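Local coordinates for protein DNA polymerase II large subunit (Pyrococcus horikoshii, PDB 7OEC) that contains a mini-intein, a splicing element that probably excises itself from the polymerase precursor and joins the flanking protein segments, at residues V70-A75 with F147-N152; T76-R81 with I141-D146. The protein carries 2 engineered substitutions. All blocks are in the same frame, centred on the assembly; numbering follows the deposited sequence. Where two conformers were deposited one is given.

Contact 1 (V70-A75 with F147-N152)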
loop_
_atom_site.group_PDB
_atom_site.type_symbol
_atom_site.label_atom_id
_atom_site.label_comp_id
_atom_site.label_asym_id
_atom_site.label_seq_id
_atom_site.Cartn_x
_atom_site.Cartn_y
_atom_site.Cartn_z
ATOM N N VAL A 70 2.264 -12.892 0.878
ATOM C CA VAL A 70 2.032 -12.055 -0.290
ATOM C C VAL A 70 1.070 -12.819 -1.192
ATOM O O VAL A 70 1.119 -14.047 -1.285
ATOM C CB VAL A 70 3.381 -11.759 -0.974
ATOM C CG1 VAL A 70 4.262 -10.942 -0.079
ATOM C CG2 VAL A 70 4.132 -13.052 -1.314
ATOM N N ILE A 71 0.199 -12.095 -1.872
ATOM C CA ILE A 71 -0.933 -12.681 -2.567
ATOM C C ILE A 71 -1.001 -12.106 -3.971
ATOM O O ILE A 71 -0.828 -10.902 -4.167
ATOM C CB ILE A 71 -2.252 -12.417 -1.811
ATOM C CG1 ILE A 71 -2.136 -12.949 -0.390
ATOM C CG2 ILE A 71 -3.459 -13.004 -2.633
ATOM C CD1 ILE A 71 -3.220 -12.466 0.520
ATOM N N LYS A 72 -1.286 -12.965 -4.939
ATOM C CA LYS A 72 -1.532 -12.580 -6.319
ATOM C C LYS A 72 -2.907 -13.128 -6.684
ATOM O O LYS A 72 -3.177 -14.315 -6.491
ATOM C CB LYS A 72 -0.453 -13.184 -7.206
ATOM C CG LYS A 72 -0.650 -12.943 -8.704
ATOM C CD LYS A 72 0.480 -13.599 -9.467
ATOM C CE LYS A 72 0.230 -13.751 -10.938
ATOM N NZ LYS A 72 1.379 -14.441 -11.603
ATOM N N ALA A 73 -3.785 -12.252 -7.147
ATOM C CA ALA A 73 -5.160 -12.614 -7.428
ATOM C C ALA A 73 -5.579 -12.099 -8.793
ATOM O O ALA A 73 -5.067 -11.078 -9.268
ATOM C CB ALA A 73 -6.081 -11.965 -6.398
ATOM N N PRO A 74 -6.520 -12.775 -9.444
ATOM C CA PRO A 74 -6.999 -12.266 -10.722
ATOM C C PRO A 74 -7.665 -10.923 -10.531
ATOM O O PRO A 74 -8.353 -10.673 -9.541
ATOM C CB PRO A 74 -8.007 -13.321 -11.176
ATOM C CG PRO A 74 -8.306 -14.085 -10.026
ATOM C CD PRO A 74 -7.189 -14.040 -9.104
ATOM N N ALA A 75 -7.446 -10.057 -11.495
ATOM C CA ALA A 75 -8.043 -8.739 -11.474
ATOM C C ALA A 75 -9.523 -8.855 -11.837
ATOM O O ALA A 75 -9.884 -9.533 -12.798
ATOM C CB ALA A 75 -7.289 -7.864 -12.478
ATOM N N PHE A 147 -3.591 -9.598 -13.192
ATOM C CA PHE A 147 -3.441 -9.906 -11.780
ATOM C C PHE A 147 -3.172 -8.650 -10.978
ATOM O O PHE A 147 -2.584 -7.683 -11.470
ATOM C CB PHE A 147 -2.288 -10.865 -11.553
ATOM C CG PHE A 147 -2.523 -12.195 -12.161
ATOM C CD1 PHE A 147 -3.337 -13.113 -11.519
ATOM C CD2 PHE A 147 -2.047 -12.523 -13.415
ATOM C CE1 PHE A 147 -3.653 -14.311 -12.129
ATOM C CE2 PHE A 147 -2.368 -13.749 -13.991
ATOM C CZ PHE A 147 -3.155 -14.611 -13.359
ATOM N N VAL A 148 -3.596 -8.691 -9.717
ATOM C CA VAL A 148 -3.328 -7.648 -8.736
ATOM C C VAL A 148 -2.727 -8.337 -7.511
ATOM O O VAL A 148 -2.758 -9.561 -7.383
ATOM C CB VAL A 148 -4.608 -6.860 -8.383
ATOM C CG1 VAL A 148 -4.973 -5.988 -9.551
ATOM C CG2 VAL A 148 -5.747 -7.769 -7.981
ATOM N N PHE A 149 -2.149 -7.529 -6.621
ATOM C CA PHE A 149 -1.280 -8.043 -5.571
ATOM C C PHE A 149 -1.596 -7.429 -4.224
ATOM O O PHE A 149 -2.060 -6.293 -4.134
ATOM C CB PHE A 149 0.185 -7.746 -5.881
ATOM C CG PHE A 149 0.671 -8.475 -7.118
ATOM C CD1 PHE A 149 0.435 -7.963 -8.367
ATOM C CD2 PHE A 149 1.375 -9.674 -7.011
ATOM C CE1 PHE A 149 0.888 -8.587 -9.458
ATOM C CE2 PHE A 149 1.852 -10.310 -8.108
ATOM C CZ PHE A 149 1.583 -9.795 -9.341
ATOM N N SER A 150 -1.340 -8.183 -3.165
ATOM C CA SER A 150 -1.522 -7.641 -1.829
ATOM C C SER A 150 -0.525 -8.307 -0.900
ATOM O O SER A 150 0.286 -9.140 -1.311
ATOM C CB SER A 150 -2.949 -7.841 -1.305
ATOM O OG SER A 150 -3.226 -6.993 -0.184
ATOM N N LEU A 151 -0.613 -7.944 0.369
ATOM C CA LEU A 151 0.228 -8.541 1.387
ATOM C C LEU A 151 -0.471 -8.396 2.716
ATOM O O LEU A 151 -1.348 -7.558 2.884
ATOM C CB LEU A 151 1.608 -7.898 1.518
ATOM C CG LEU A 151 1.683 -6.484 2.049
ATOM C CD1 LEU A 151 3.078 -6.154 2.420
ATOM C CD2 LEU A 151 1.095 -5.464 1.113
ATOM N N ASN A 152 -0.066 -9.220 3.657
ATOM C CA ASN A 152 -0.504 -9.077 5.036
ATOM C C ASN A 152 0.717 -8.791 5.884
ATOM O O ASN A 152 1.658 -9.589 5.926
ATOM C CB ASN A 152 -1.194 -10.312 5.604
ATOM C CG ASN A 152 -1.705 -10.077 7.076
ATOM O OD1 ASN A 152 -2.196 -8.987 7.440
ATOM N ND2 ASN A 152 -1.605 -11.104 7.895
#

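Contact 2 (T76-R81 with I141-D146)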
loop_
_atom_site.group_PDB
_atom_site.type_symbol
_atom_site.label_atom_id
_atom_site.label_comp_id
_atom_site.label_asym_id
_atom_site.label_seq_id
_atom_site.Cartn_x
_atom_site.Cartn_y
_atom_site.Cartn_z
ATOM N N THR A 76 -10.381 -8.228 -11.054
ATOM C CA THR A 76 -11.797 -8.168 -11.370
ATOM C C THR A 76 -12.240 -6.721 -11.436
ATOM O O THR A 76 -12.754 -6.250 -12.462
ATOM C CB THR A 76 -12.541 -8.986 -10.284
ATOM O OG1 THR A 76 -12.337 -8.390 -9.000
ATOM C CG2 THR A 76 -11.988 -10.444 -10.211
ATOM N N ASP A 77 -11.949 -5.953 -10.424
ATOM C CA ASP A 77 -12.653 -4.693 -10.384
ATOM C C ASP A 77 -11.791 -3.582 -10.970
ATOM O O ASP A 77 -10.638 -3.764 -11.368
ATOM C CB ASP A 77 -13.278 -4.437 -8.998
ATOM C CG ASP A 77 -12.256 -4.341 -7.896
ATOM O OD1 ASP A 77 -11.448 -3.384 -8.012
ATOM O OD2 ASP A 77 -12.290 -5.156 -6.921
ATOM N N HIS A 78 -12.439 -2.454 -11.172
ATOM C CA HIS A 78 -11.734 -1.286 -11.608
ATOM C C HIS A 78 -10.763 -0.880 -10.524
ATOM O O HIS A 78 -10.853 -1.268 -9.351
ATOM C CB HIS A 78 -12.709 -0.134 -11.781
ATOM C CG HIS A 78 -13.555 -0.237 -13.003
ATOM N ND1 HIS A 78 -14.203 -1.396 -13.372
ATOM C CD2 HIS A 78 -13.834 0.677 -13.962
ATOM C CE1 HIS A 78 -14.839 -1.196 -14.512
ATOM N NE2 HIS A 78 -14.673 0.068 -14.864
ATOM N N LEU A 79 -9.823 -0.098 -10.928
ATOM C CA LEU A 79 -8.995 0.542 -9.947
ATOM C C LEU A 79 -9.425 1.989 -9.832
ATOM O O LEU A 79 -10.099 2.545 -10.702
ATOM C CB LEU A 79 -7.543 0.481 -10.384
ATOM C CG LEU A 79 -6.907 -0.877 -10.632
ATOM C CD1 LEU A 79 -5.491 -0.678 -11.243
ATOM C CD2 LEU A 79 -6.789 -1.646 -9.401
ATOM N N ILE A 80 -9.010 2.597 -8.735
ATOM C CA ILE A 80 -9.104 4.030 -8.530
ATOM C C ILE A 80 -7.688 4.573 -8.402
ATOM O O ILE A 80 -6.866 4.019 -7.663
ATOM C CB ILE A 80 -9.961 4.349 -7.291
ATOM C CG1 ILE A 80 -11.384 3.794 -7.507
ATOM C CG2 ILE A 80 -10.014 5.847 -7.043
ATOM C CD1 ILE A 80 -12.243 4.031 -6.356
ATOM N N ARG A 81 -7.410 5.643 -9.124
ATOM C CA ARG A 81 -6.138 6.334 -9.049
ATOM C C ARG A 81 -6.344 7.674 -8.367
ATOM O O ARG A 81 -7.236 8.449 -8.733
ATOM C CB ARG A 81 -5.573 6.544 -10.449
ATOM C CG ARG A 81 -4.236 7.281 -10.484
ATOM C CD ARG A 81 -3.813 7.426 -11.921
ATOM N NE ARG A 81 -2.697 8.334 -12.080
ATOM C CZ ARG A 81 -1.428 8.009 -11.896
ATOM N NH1 ARG A 81 -1.086 6.766 -11.519
ATOM N NH2 ARG A 81 -0.508 8.947 -12.143
ATOM N N ILE A 141 -10.199 3.582 -13.319
ATOM C CA ILE A 141 -9.337 2.992 -14.337
ATOM C C ILE A 141 -9.796 1.570 -14.604
ATOM O O ILE A 141 -10.002 0.802 -13.662
ATOM C CB ILE A 141 -7.865 3.058 -13.892
ATOM C CG1 ILE A 141 -7.507 4.553 -13.820
ATOM C CG2 ILE A 141 -6.961 2.223 -14.812
ATOM C CD1 ILE A 141 -6.167 4.740 -13.377
ATOM N N GLU A 142 -9.977 1.221 -15.878
ATOM C CA GLU A 142 -10.369 -0.139 -16.224
ATOM C C GLU A 142 -9.208 -1.050 -15.851
ATOM O O GLU A 142 -8.059 -0.621 -15.985
ATOM C CB GLU A 142 -10.613 -0.217 -17.729
ATOM C CG GLU A 142 -11.956 0.366 -18.185
ATOM C CD GLU A 142 -13.103 -0.604 -18.049
ATOM O OE1 GLU A 142 -12.888 -1.757 -17.609
ATOM O OE2 GLU A 142 -14.242 -0.219 -18.385
ATOM N N PRO A 143 -9.452 -2.254 -15.329
ATOM C CA PRO A 143 -8.330 -3.069 -14.893
ATOM C C PRO A 143 -7.376 -3.280 -16.053
ATOM O O PRO A 143 -7.794 -3.731 -17.125
ATOM C CB PRO A 143 -8.972 -4.390 -14.440
ATOM C CG PRO A 143 -10.355 -4.393 -15.161
ATOM C CD PRO A 143 -10.743 -2.948 -15.121
ATOM N N PRO A 144 -6.096 -2.961 -15.884
ATOM C CA PRO A 144 -5.131 -2.978 -17.008
ATOM C C PRO A 144 -4.161 -4.161 -17.097
ATOM O O PRO A 144 -3.318 -4.199 -18.026
ATOM C CB PRO A 144 -4.339 -1.713 -16.698
ATOM C CG PRO A 144 -4.290 -1.706 -15.212
ATOM C CD PRO A 144 -5.626 -2.136 -14.761
ATOM N N GLU A 145 -4.235 -5.093 -16.154
ATOM C CA GLU A 145 -3.383 -6.262 -16.088
ATOM C C GLU A 145 -4.260 -7.378 -15.576
ATOM O O GLU A 145 -5.285 -7.122 -14.940
ATOM C CB GLU A 145 -2.277 -6.060 -15.048
ATOM C CG GLU A 145 -1.374 -4.902 -15.346
ATOM C CD GLU A 145 -0.469 -5.193 -16.494
ATOM O OE1 GLU A 145 0.185 -4.209 -16.925
ATOM O OE2 GLU A 145 -0.431 -6.385 -16.945
ATOM N N ASP A 146 -3.806 -8.611 -15.797
ATOM C CA ASP A 146 -4.594 -9.773 -15.429
ATOM C C ASP A 146 -4.580 -10.080 -13.939
ATOM O O ASP A 146 -5.492 -10.762 -13.469
ATOM C CB ASP A 146 -4.083 -10.998 -16.177
ATOM C CG ASP A 146 -4.661 -11.126 -17.575
ATOM O OD1 ASP A 146 -5.784 -10.627 -17.812
ATOM O OD2 ASP A 146 -3.985 -11.758 -18.427
#

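Contact 1 (V70-A75 with F147-N152)
Phe-147 receives the side chain of Lys-72 over one face of its ring, with Lys-72 CE in a CH-pi contact 3.6 Å from the ring centroid and 3.4 Å from Phe-147 CG. The ammonium group follows over the same face, and Lys-72 NZ makes a cation-pi contact at 4.5 Å from the centroid of the Phe-147 ring, 16° off its normal. At the ring's edge, near its plane, lies the carbonyl oxygen of Ala-73. Phe-149 runs alongside the same lysine and points the same way, its CE2 3.7 Å from Lys-72 CG, so that the aliphatic chain passes beside Phe-149 and then over the ring of Phe-147. Lys-72 can serve both because CG stands anti to the backbone N (chi1 176°) and the chain is extended beyond it. An alanine in place of Phe-147 would probably leave the Lys-72 ammonium without the ring face beneath it and the end of the chain freer to move. Ile-71, Ala-73, Val-148 and Ser-150 turn to the other face of the sheet; past the end of the strand, Ala-75 CB lies 4.2 Å from Val-148 CG1. Four backbone hydrogen bonds pair the antiparallel strands, two between Ile-71 and Ser-150 and two between Ala-73 and Val-148. The Ala-73 to Val-148 pair is the straighter, its Ala-73 N to Val-148 O bond measuring 2.9 Å with 171° at the hydrogen. These strands belong to the mainly beta splicing domain of the Hint (Hedgehog/intein) fold. Beyond the pair, strand 40-43 continues the sheet through backbone bonds from Tyr-41 and Arg-43 to Lys-72 and Val-70, Phe-5 bonds to the backbone of Phe-149, and helix 24-29 lies against the face of Val-70, Lys-72 and Phe-149 with Leu-24, Leu-27 and Tyr-28.

Contact 2 (T76-R81 with I141-D146)
His-78 and Glu-142 are brought side by side by their torsions: CG of each stands anti to its carbonyl carbon, and Glu-142 then bends at chi2 (-83°), which folds its carboxylate back beside the imidazole. The two planar groups are turned 45° to each other, with His-78 NE2 3.6 Å from Glu-142 OE2, an approach between polar groups at the surface. Backbone pairing beside them is that of an antiparallel beta-sheet in the intein splicing domain, where strands 79-84 and 130-141 are neighbours. Leu-79 and Ile-141 form a hydrogen-bonded pair: Leu-79 N donates to Ile-141 O at 2.9 Å, and Ile-141 N donates to Leu-79 O at 2.8 Å. Past this pair the chain of 141-146 leaves the sheet through two consecutive prolines. Pro-143 CD lies over one face of the His-78 ring, offset toward its rim, while Pro-143 CB rests 3.6 Å from Asp-77 O. Pro-144 meets the buried Leu-79 at about a right angle, and its CD comes to 3.8 Å from Leu-79 CD1. The flanking strand 89-93 bonds to Ile-80 through the backbone of Thr-92. Arg-81 is extended from CG to NE, and its guanidinium reaches away from the contact to salt bridges from NE to Glu-83 and from NH1 to Glu-91. These bonds would be expected to limit the movement of the guanidinium, while the hydrocarbon part of the side chain is left to pack against Ile-141, whose CD1 sits 3.5 Å from Arg-81 CB and 3.9 Å from Arg-81 CD.

Both contacts are antiparallel pairings in the same splicing domain, but they lie in different sheets, contact 1 joining strand 61-74 to strand 147-153 and contact 2 joining strand 79-84 to the end of strand 130-141. Contact 2 is nested in the loop that contact 1 closes, and their centres are about 13 Å apart. The partly buried contact 1 has a continuous strand register and aromatic packing; at the surface, contact 2 keeps a single bridging pair and otherwise consists of proline and aliphatic packing and a loose approach of polar side chains. Where the chains pass between the sheets the contacts meet, Ala-75 N lying 2.9 Å from Asp-146 O, probably as a hydrogen bond.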